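Local coordinates for protein ribonucleoside-diphosphate reductase subunit beta (Bacillus halodurans C-125, PDB 2RCC) that probably supplies the small, di-iron subunit of a class I ribonucleotide reductase, the enzyme that converts ribonucleotides into the deoxyribonucleotides needed for DNA synthesis, at residues F197-L200 and A201-K205. Sequence-based numbering, arbitrary orientation.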
loop_
_atom_site.group_PDB
_atom_site.type_symbol
_atom_site.label_atom_id
_atom_site.label_comp_id
_atom_site.label_asym_id
_atom_site.label_seq_id
_atom_site.Cartn_x
_atom_site.Cartn_y
_atom_site.Cartn_z
ATOM N N PHE A 197 -23.363 -12.564 8.882
ATOM C CA PHE A 197 -23.816 -11.273 8.450
ATOM C C PHE A 197 -24.733 -11.385 7.228
ATOM O O PHE A 197 -25.783 -10.728 7.175
ATOM C CB PHE A 197 -22.633 -10.326 8.216
ATOM C CG PHE A 197 -21.851 -10.048 9.462
ATOM C CD1 PHE A 197 -22.434 -9.383 10.519
ATOM C CD2 PHE A 197 -20.558 -10.479 9.596
ATOM C CE1 PHE A 197 -21.725 -9.137 11.672
ATOM C CE2 PHE A 197 -19.850 -10.227 10.752
ATOM C CZ PHE A 197 -20.444 -9.565 11.779
ATOM N N TYR A 198 -24.359 -12.236 6.268
ATOM C CA TYR A 198 -25.197 -12.420 5.073
ATOM C C TYR A 198 -26.527 -13.081 5.414
ATOM O O TYR A 198 -27.538 -12.784 4.761
ATOM C CB TYR A 198 -24.478 -13.245 3.993
ATOM C CG TYR A 198 -23.155 -12.682 3.504
ATOM C CD1 TYR A 198 -22.964 -11.314 3.301
ATOM C CD2 TYR A 198 -22.101 -13.539 3.185
ATOM C CE1 TYR A 198 -21.742 -10.823 2.833
ATOM C CE2 TYR A 198 -20.904 -13.065 2.724
ATOM C CZ TYR A 198 -20.736 -11.714 2.547
ATOM O OH TYR A 198 -19.538 -11.281 2.083
ATOM N N ASN A 199 -26.532 -13.966 6.424
ATOM C CA ASN A 199 -27.772 -14.628 6.873
ATOM C C ASN A 199 -28.738 -13.584 7.407
ATOM O O ASN A 199 -29.945 -13.734 7.266
ATOM C CB ASN A 199 -27.471 -15.701 7.944
ATOM C CG ASN A 199 -28.732 -16.425 8.454
ATOM O OD1 ASN A 199 -29.455 -17.048 7.690
ATOM N ND2 ASN A 199 -28.963 -16.359 9.755
ATOM N N LEU A 200 -28.235 -12.539 8.058
ATOM C CA LEU A 200 -29.121 -11.448 8.531
ATOM C C LEU A 200 -29.712 -10.652 7.376
ATOM O O LEU A 200 -30.928 -10.411 7.326
ATOM C CB LEU A 200 -28.390 -10.490 9.509
ATOM C CG LEU A 200 -27.986 -11.056 10.881
ATOM C CD1 LEU A 200 -27.186 -10.059 11.698
ATOM C CD2 LEU A 200 -29.224 -11.496 11.683
ATOM N N ALA A 201 -28.862 -10.320 6.422
ATOM C CA ALA A 201 -29.208 -9.444 5.322
ATOM C C ALA A 201 -30.113 -10.095 4.301
ATOM O O ALA A 201 -30.944 -9.404 3.741
ATOM C CB ALA A 201 -27.950 -8.880 4.670
ATOM N N ARG A 202 -30.018 -11.419 4.107
ATOM C CA ARG A 202 -30.921 -12.102 3.167
ATOM C C ARG A 202 -32.356 -12.044 3.685
ATOM O O ARG A 202 -33.274 -12.156 2.894
ATOM C CB ARG A 202 -30.481 -13.541 2.906
ATOM C CG ARG A 202 -30.746 -14.493 4.060
ATOM C CD ARG A 202 -29.955 -15.721 3.898
ATOM N NE ARG A 202 -30.259 -16.720 4.911
ATOM C CZ ARG A 202 -31.276 -17.565 4.853
ATOM N NH1 ARG A 202 -32.095 -17.583 3.809
ATOM N NH2 ARG A 202 -31.462 -18.417 5.844
ATOM N N ASN A 203 -32.512 -11.868 5.001
ATOM C CA ASN A 203 -33.799 -11.651 5.673
ATOM C C ASN A 203 -34.076 -10.162 6.005
ATOM O O ASN A 203 -34.856 -9.870 6.886
ATOM C CB ASN A 203 -33.862 -12.562 6.911
ATOM C CG ASN A 203 -33.813 -14.048 6.521
ATOM O OD1 ASN A 203 -34.381 -14.439 5.505
ATOM N ND2 ASN A 203 -33.103 -14.853 7.281
ATOM N N GLN A 204 -33.434 -9.251 5.265
ATOM C CA GLN A 204 -33.595 -7.803 5.371
ATOM C C GLN A 204 -33.164 -7.141 6.693
ATOM O O GLN A 204 -33.637 -6.065 7.005
ATOM C CB GLN A 204 -35.047 -7.438 5.047
ATOM C CG GLN A 204 -35.609 -8.064 3.758
ATOM C CD GLN A 204 -35.332 -7.232 2.533
ATOM O OE1 GLN A 204 -36.019 -6.235 2.297
ATOM N NE2 GLN A 204 -34.360 -7.653 1.719
ATOM N N LYS A 205 -32.263 -7.767 7.451
ATOM C CA LYS A 205 -31.753 -7.199 8.697
ATOM C C LYS A 205 -30.257 -6.870 8.557
ATOM O O LYS A 205 -29.509 -7.635 7.974
ATOM C CB LYS A 205 -31.958 -8.177 9.860
ATOM C CG LYS A 205 -33.446 -8.459 10.266
ATOM C CD LYS A 205 -34.129 -7.226 10.928
ATOM C CE LYS A 205 -35.441 -7.540 11.726
ATOM N NZ LYS A 205 -36.289 -6.297 12.042
#
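Asn199 and Arg202, three residues apart where helix 191-202 runs out, meet through a single oxygen. Arg202 presents the side of its guanidinium to this oxygen, with Arg202 NE 2.9 Å from Asn199 OD1 and Arg202 NH2 3.1 Å from Asn199 OD1. OD1 lies close to the guanidinium plane, whereas the amide plane is turned 36° from it; NH2 approaches almost straight in line with the C=O bond and NE comes in more from the side. Two torsions make this possible. Arg202 places CG between its own N and carbonyl carbon (chi1 74°), then runs extended to NE, which draws the chain back over the preceding turn and brings Arg202 CG to 3.4 Å from Asn199 O. Asn199 answers with CG swung opposite its backbone N (chi1 180°), and its ND2 is engaged by Pro274 O. With an alanine at Asn199, the guanidinium would probably lose the acceptor that fixes its rotation, leaving the cation-pi contact with Trp312 less well oriented, and Pro274 O would lose its amide donor. Asn203 ND2 sits over the centre of one guanidinium face of Arg202, 4.0 Å above the plane.

The helix itself closes in a Schellman motif: Gln204, with positive phi, is the C-prime residue, its N bonded to Ala201 O, while Lys205 N reaches back to Leu200 O at 3.0 Å. That last bond comes from above the carbonyl plane, and Leu200 O also takes a weak bond from Asn203 N. The reversal brings Lys205 O to 3.4 Å from Leu200 CB. Beyond the turn, Lys205 NZ bonds to Thr69 OG1. On the sides facing neighbouring helices, Leu200 packs on Phe78 of helix 72-87 and Ala201 touches Ser210 of helix 207-237.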